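Long-range contact in DNA mismatch repair protein MUTS (Thermus aquaticus, PDB 1EWQ), which takes part in DNA mismatch repair, binding mismatched DNA and showing a weak ATPase activity: residues F147-L160 with A235-G247. Sequence-based numbering, arbitrary orientation.
Sequences FLDVSTGEFKGTVL and ALSLQPFRFYDPG
Lys156 and Gly157 pair in parallel with Arg242 and Phe243, which adds strand 242-243 to the outer edge of the mixed sheet of MutS domain II, beside strand 154-160. Three backbone bonds define the register: Arg242 N to Phe155 O (2.9 Å), Gly157 N to Arg242 O (2.8 Å) and Tyr244 N to Gly157 O (3.1 Å). Further back, Gln239 N donates to Gly153 O in a nearly straight bond. Gly153 belongs to the G1 bulge facing Asp149, and a CB there would clash with Ser237 O.

On one face of the sheet, Phe241 and Phe155 form a T-shaped pair, planes at 79°: Phe241 CD1 stands over the centre of the Phe155 ring, 3.6 Å from Phe155 CD2. Leu238 CD2 lies over the opposite face of Phe155, offset toward the rim, and also abuts Leu148 CD1.

Tyr244 has CG between its backbone N and carbonyl carbon (chi1 68°), a rotation that brings its ring against Thr158, whose CB sits over the ring centre, 9° off the normal, in a CH-pi contact. Thr158 OG1 donates to Tyr244 O (2.9 Å) from above the carbonyl plane, while Tyr244 OH reaches Glu169. Replacing Tyr244 with an alanine would probably deprive Thr158 CB of its aromatic platform and Glu169 of its hydroxyl partner.

A water bridges Glu154 OE2 and Arg242 NH2, while Glu154 OE1 bonds to Tyr133. Helix 163-173 lies against Lys156, Tyr244 and Pro246, whereas helix 215-232 meets Leu148, Phe155 and Leu236; strand 143-149 flanks strand 154-160 on the side away from 242-243.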
loop_
_atom_site.group_PDB
_atom_site.type_symbol
_atom_site.label_atom_id
_atom_site.label_comp_id
_atom_site.label_asym_id
_atom_site.label_seq_id
_atom_site.Cartn_x
_atom_site.Cartn_y
_atom_site.Cartn_z
ATOM N N PHE C 147 1.546 -12.190 -26.877
ATOM C CA PHE C 147 1.902 -10.961 -26.199
ATOM C C PHE C 147 2.131 -9.841 -27.198
ATOM O O PHE C 147 2.525 -10.072 -28.342
ATOM C CB PHE C 147 3.193 -11.134 -25.391
ATOM C CG PHE C 147 3.115 -12.190 -24.334
ATOM C CD1 PHE C 147 3.612 -13.455 -24.570
ATOM C CD2 PHE C 147 2.544 -11.912 -23.093
ATOM C CE1 PHE C 147 3.544 -14.446 -23.584
ATOM C CE2 PHE C 147 2.472 -12.889 -22.110
ATOM C CZ PHE C 147 2.974 -14.159 -22.357
ATOM N N LEU C 148 1.883 -8.625 -26.743
ATOM C CA LEU C 148 2.112 -7.441 -27.549
ATOM C C LEU C 148 2.599 -6.350 -26.613
ATOM O O LEU C 148 2.020 -6.141 -25.547
ATOM C CB LEU C 148 0.830 -6.955 -28.241
ATOM C CG LEU C 148 0.975 -5.596 -28.950
ATOM C CD1 LEU C 148 2.010 -5.697 -30.092
ATOM C CD2 LEU C 148 -0.383 -5.153 -29.514
ATOM N N ASP C 149 3.690 -5.689 -27.001
ATOM C CA ASP C 149 4.218 -4.571 -26.234
ATOM C C ASP C 149 4.024 -3.446 -27.225
ATOM O O ASP C 149 4.797 -3.283 -28.175
ATOM C CB ASP C 149 5.706 -4.734 -25.907
ATOM C CG ASP C 149 6.225 -3.616 -25.014
ATOM O OD1 ASP C 149 5.711 -2.480 -25.131
ATOM O OD2 ASP C 149 7.153 -3.870 -24.206
ATOM N N VAL C 150 2.964 -2.684 -27.010
ATOM C CA VAL C 150 2.614 -1.597 -27.899
ATOM C C VAL C 150 3.677 -0.504 -27.980
ATOM O O VAL C 150 3.774 0.174 -29.004
ATOM C CB VAL C 150 1.254 -0.983 -27.473
ATOM C CG1 VAL C 150 0.775 0.003 -28.506
ATOM C CG2 VAL C 150 0.221 -2.097 -27.282
ATOM N N SER C 151 4.481 -0.328 -26.926
ATOM C CA SER C 151 5.509 0.718 -26.944
ATOM C C SER C 151 6.735 0.351 -27.773
ATOM O O SER C 151 7.511 1.227 -28.147
ATOM C CB SER C 151 5.962 1.080 -25.519
ATOM O OG SER C 151 6.835 0.101 -24.981
ATOM N N THR C 152 6.920 -0.932 -28.064
ATOM C CA THR C 152 8.083 -1.352 -28.852
ATOM C C THR C 152 7.698 -2.084 -30.130
ATOM O O THR C 152 8.484 -2.164 -31.071
ATOM C CB THR C 152 9.008 -2.290 -28.054
ATOM O OG1 THR C 152 8.344 -3.540 -27.831
ATOM C CG2 THR C 152 9.377 -1.660 -26.705
ATOM N N GLY C 153 6.483 -2.613 -30.162
ATOM C CA GLY C 153 6.039 -3.346 -31.328
ATOM C C GLY C 153 6.339 -4.829 -31.188
ATOM O O GLY C 153 6.032 -5.603 -32.095
ATOM N N GLU C 154 6.946 -5.232 -30.069
ATOM C CA GLU C 154 7.245 -6.648 -29.871
ATOM C C GLU C 154 5.905 -7.367 -29.964
ATOM O O GLU C 154 4.938 -7.014 -29.285
ATOM C CB GLU C 154 7.902 -6.921 -28.514
ATOM C CG GLU C 154 8.361 -8.368 -28.394
ATOM C CD GLU C 154 9.192 -8.661 -27.151
ATOM O OE1 GLU C 154 9.104 -7.899 -26.158
ATOM O OE2 GLU C 154 9.923 -9.679 -27.168
ATOM N N PHE C 155 5.871 -8.387 -30.808
ATOM C CA PHE C 155 4.652 -9.124 -31.091
ATOM C C PHE C 155 5.008 -10.614 -31.211
ATOM O O PHE C 155 5.638 -11.035 -32.185
ATOM C CB PHE C 155 4.111 -8.537 -32.403
ATOM C CG PHE C 155 2.729 -8.972 -32.768
ATOM C CD1 PHE C 155 1.772 -9.230 -31.794
ATOM C CD2 PHE C 155 2.358 -9.038 -34.108
ATOM C CE1 PHE C 155 0.461 -9.544 -32.156
ATOM C CE2 PHE C 155 1.059 -9.348 -34.476
ATOM C CZ PHE C 155 0.107 -9.600 -33.504
ATOM N N LYS C 156 4.601 -11.408 -30.221
ATOM C CA LYS C 156 4.928 -12.824 -30.213
ATOM C C LYS C 156 3.892 -13.708 -29.517
ATOM O O LYS C 156 3.031 -13.232 -28.763
ATOM C CB LYS C 156 6.291 -13.037 -29.543
ATOM C CG LYS C 156 6.375 -12.474 -28.130
ATOM C CD LYS C 156 7.630 -12.924 -27.412
ATOM C CE LYS C 156 7.681 -12.382 -25.996
ATOM N NZ LYS C 156 8.908 -12.875 -25.284
ATOM N N GLY C 157 3.991 -15.008 -29.765
ATOM C CA GLY C 157 3.058 -15.929 -29.155
ATOM C C GLY C 157 3.440 -17.361 -29.410
ATOM O O GLY C 157 4.347 -17.644 -30.187
ATOM N N THR C 158 2.726 -18.267 -28.758
ATOM C CA THR C 158 2.988 -19.685 -28.897
ATOM C C THR C 158 1.756 -20.492 -28.499
ATOM O O THR C 158 0.751 -19.945 -28.049
ATOM C CB THR C 158 4.182 -20.104 -28.001
ATOM O OG1 THR C 158 4.504 -21.479 -28.242
ATOM C CG2 THR C 158 3.831 -19.934 -26.536
ATOM N N VAL C 159 1.830 -21.801 -28.684
ATOM C CA VAL C 159 0.737 -22.664 -28.298
ATOM C C VAL C 159 1.321 -23.631 -27.286
ATOM O O VAL C 159 2.468 -24.055 -27.421
ATOM C CB VAL C 159 0.157 -23.443 -29.502
ATOM C CG1 VAL C 159 -0.880 -24.446 -29.016
ATOM C CG2 VAL C 159 -0.493 -22.482 -30.481
ATOM N N LEU C 160 0.551 -23.948 -26.254
ATOM C CA LEU C 160 1.008 -24.869 -25.227
ATOM C C LEU C 160 -0.010 -25.987 -25.103
ATOM O O LEU C 160 -1.190 -25.788 -25.377
ATOM C CB LEU C 160 1.177 -24.134 -23.901
ATOM C CG LEU C 160 2.178 -22.993 -24.071
ATOM C CD1 LEU C 160 1.443 -21.664 -24.016
ATOM C CD2 LEU C 160 3.246 -23.076 -23.009
ATOM N N ALA C 235 -3.667 2.667 -36.464
ATOM C CA ALA C 235 -2.802 1.577 -36.916
ATOM C C ALA C 235 -1.571 1.467 -36.023
ATOM O O ALA C 235 -0.890 2.458 -35.758
ATOM C CB ALA C 235 -2.376 1.819 -38.362
ATOM N N LEU C 236 -1.290 0.248 -35.574
ATOM C CA LEU C 236 -0.168 -0.030 -34.685
ATOM C C LEU C 236 1.170 -0.234 -35.380
ATOM O O LEU C 236 1.240 -0.591 -36.552
ATOM C CB LEU C 236 -0.461 -1.285 -33.863
ATOM C CG LEU C 236 -1.723 -1.339 -33.001
ATOM C CD1 LEU C 236 -1.932 -2.764 -32.544
ATOM C CD2 LEU C 236 -1.608 -0.397 -31.819
ATOM N N SER C 237 2.241 0.001 -34.638
ATOM C CA SER C 237 3.575 -0.224 -35.166
ATOM C C SER C 237 3.934 -1.605 -34.617
ATOM O O SER C 237 3.997 -1.813 -33.402
ATOM C CB SER C 237 4.549 0.827 -34.648
ATOM O OG SER C 237 5.854 0.534 -35.106
ATOM N N LEU C 238 4.147 -2.558 -35.509
ATOM C CA LEU C 238 4.441 -3.911 -35.076
ATOM C C LEU C 238 5.660 -4.527 -35.721
ATOM O O LEU C 238 5.936 -4.317 -36.898
ATOM C CB LEU C 238 3.242 -4.818 -35.362
ATOM C CG LEU C 238 1.853 -4.448 -34.822
ATOM C CD1 LEU C 238 0.783 -5.009 -35.766
ATOM C CD2 LEU C 238 1.667 -4.987 -33.417
ATOM N N GLN C 239 6.384 -5.298 -34.922
ATOM C CA GLN C 239 7.545 -6.031 -35.394
ATOM C C GLN C 239 6.973 -7.337 -35.953
ATOM O O GLN C 239 5.853 -7.718 -35.624
ATOM C CB GLN C 239 8.488 -6.337 -34.226
ATOM C CG GLN C 239 9.390 -5.181 -33.826
ATOM C CD GLN C 239 10.281 -4.731 -34.983
ATOM O OE1 GLN C 239 9.932 -3.818 -35.742
ATOM N NE2 GLN C 239 11.431 -5.391 -35.134
ATOM N N PRO C 240 7.724 -8.027 -36.818
ATOM C CA PRO C 240 7.200 -9.283 -37.364
ATOM C C PRO C 240 6.765 -10.211 -36.230
ATOM O O PRO C 240 7.485 -10.387 -35.257
ATOM C CB PRO C 240 8.386 -9.832 -38.153
ATOM C CG PRO C 240 9.082 -8.558 -38.625
ATOM C CD PRO C 240 9.036 -7.687 -37.402
ATOM N N PHE C 241 5.579 -10.795 -36.350
ATOM C CA PHE C 241 5.093 -11.690 -35.312
ATOM C C PHE C 241 5.981 -12.917 -35.165
ATOM O O PHE C 241 6.395 -13.515 -36.152
ATOM C CB PHE C 241 3.672 -12.172 -35.604
ATOM C CG PHE C 241 3.122 -13.085 -34.541
ATOM C CD1 PHE C 241 2.535 -12.565 -33.389
ATOM C CD2 PHE C 241 3.206 -14.464 -34.677
ATOM C CE1 PHE C 241 2.037 -13.408 -32.392
ATOM C CE2 PHE C 241 2.711 -15.317 -33.684
ATOM C CZ PHE C 241 2.126 -14.789 -32.541
ATOM N N ARG C 242 6.253 -13.295 -33.922
ATOM C CA ARG C 242 7.065 -14.466 -33.654
ATOM C C ARG C 242 6.290 -15.596 -33.002
ATOM O O ARG C 242 5.811 -15.478 -31.873
ATOM C CB ARG C 242 8.249 -14.113 -32.765
ATOM C CG ARG C 242 9.348 -13.355 -33.473
ATOM C CD ARG C 242 10.686 -13.755 -32.883
ATOM N NE ARG C 242 10.747 -13.443 -31.465
ATOM C CZ ARG C 242 11.128 -14.298 -30.519
ATOM N NH1 ARG C 242 11.486 -15.535 -30.838
ATOM N NH2 ARG C 242 11.154 -13.908 -29.250
ATOM N N PHE C 243 6.168 -16.694 -33.732
ATOM C CA PHE C 243 5.512 -17.890 -33.235
ATOM C C PHE C 243 6.707 -18.689 -32.715
ATOM O O PHE C 243 7.395 -19.360 -33.491
ATOM C CB PHE C 243 4.833 -18.619 -34.396
ATOM C CG PHE C 243 4.116 -19.877 -34.001
ATOM C CD1 PHE C 243 3.626 -20.741 -34.980
ATOM C CD2 PHE C 243 3.935 -20.210 -32.662
ATOM C CE1 PHE C 243 2.974 -21.913 -34.631
ATOM C CE2 PHE C 243 3.284 -21.376 -32.302
ATOM C CZ PHE C 243 2.802 -22.232 -33.286
ATOM N N TYR C 244 6.978 -18.592 -31.415
ATOM C CA TYR C 244 8.130 -19.279 -30.836
ATOM C C TYR C 244 7.821 -20.611 -30.159
ATOM O O TYR C 244 6.668 -21.047 -30.100
ATOM C CB TYR C 244 8.852 -18.340 -29.853
ATOM C CG TYR C 244 8.075 -18.009 -28.596
ATOM C CD1 TYR C 244 8.287 -18.727 -27.421
ATOM C CD2 TYR C 244 7.118 -16.983 -28.581
ATOM C CE1 TYR C 244 7.573 -18.441 -26.260
ATOM C CE2 TYR C 244 6.392 -16.689 -27.423
ATOM C CZ TYR C 244 6.633 -17.425 -26.271
ATOM O OH TYR C 244 5.952 -17.150 -25.119
ATOM N N ASP C 245 8.872 -21.256 -29.664
ATOM C CA ASP C 245 8.745 -22.535 -28.988
ATOM C C ASP C 245 9.452 -22.504 -27.639
ATOM O O ASP C 245 10.677 -22.479 -27.574
ATOM C CB ASP C 245 9.342 -23.643 -29.852
ATOM C CG ASP C 245 9.251 -25.007 -29.197
ATOM O OD1 ASP C 245 8.633 -25.131 -28.108
ATOM O OD2 ASP C 245 9.802 -25.961 -29.782
ATOM N N PRO C 246 8.679 -22.508 -26.538
ATOM C CA PRO C 246 9.270 -22.480 -25.195
ATOM C C PRO C 246 10.106 -23.726 -24.931
ATOM O O PRO C 246 11.027 -23.710 -24.116
ATOM C CB PRO C 246 8.050 -22.373 -24.283
ATOM C CG PRO C 246 6.973 -23.068 -25.078
ATOM C CD PRO C 246 7.210 -22.535 -26.467
ATOM N N GLY C 247 9.796 -24.796 -25.653
ATOM C CA GLY C 247 10.537 -26.033 -25.489
ATOM C C GLY C 247 11.966 -25.905 -25.986
ATOM O O GLY C 247 12.804 -26.758 -25.709
HETATM O O HOH W 1 2.820 -0.362 -31.629
HETATM O O HOH W 2 10.318 -11.460 -29.188
HETATM O O HOH W 3 8.109 -9.513 -31.960
#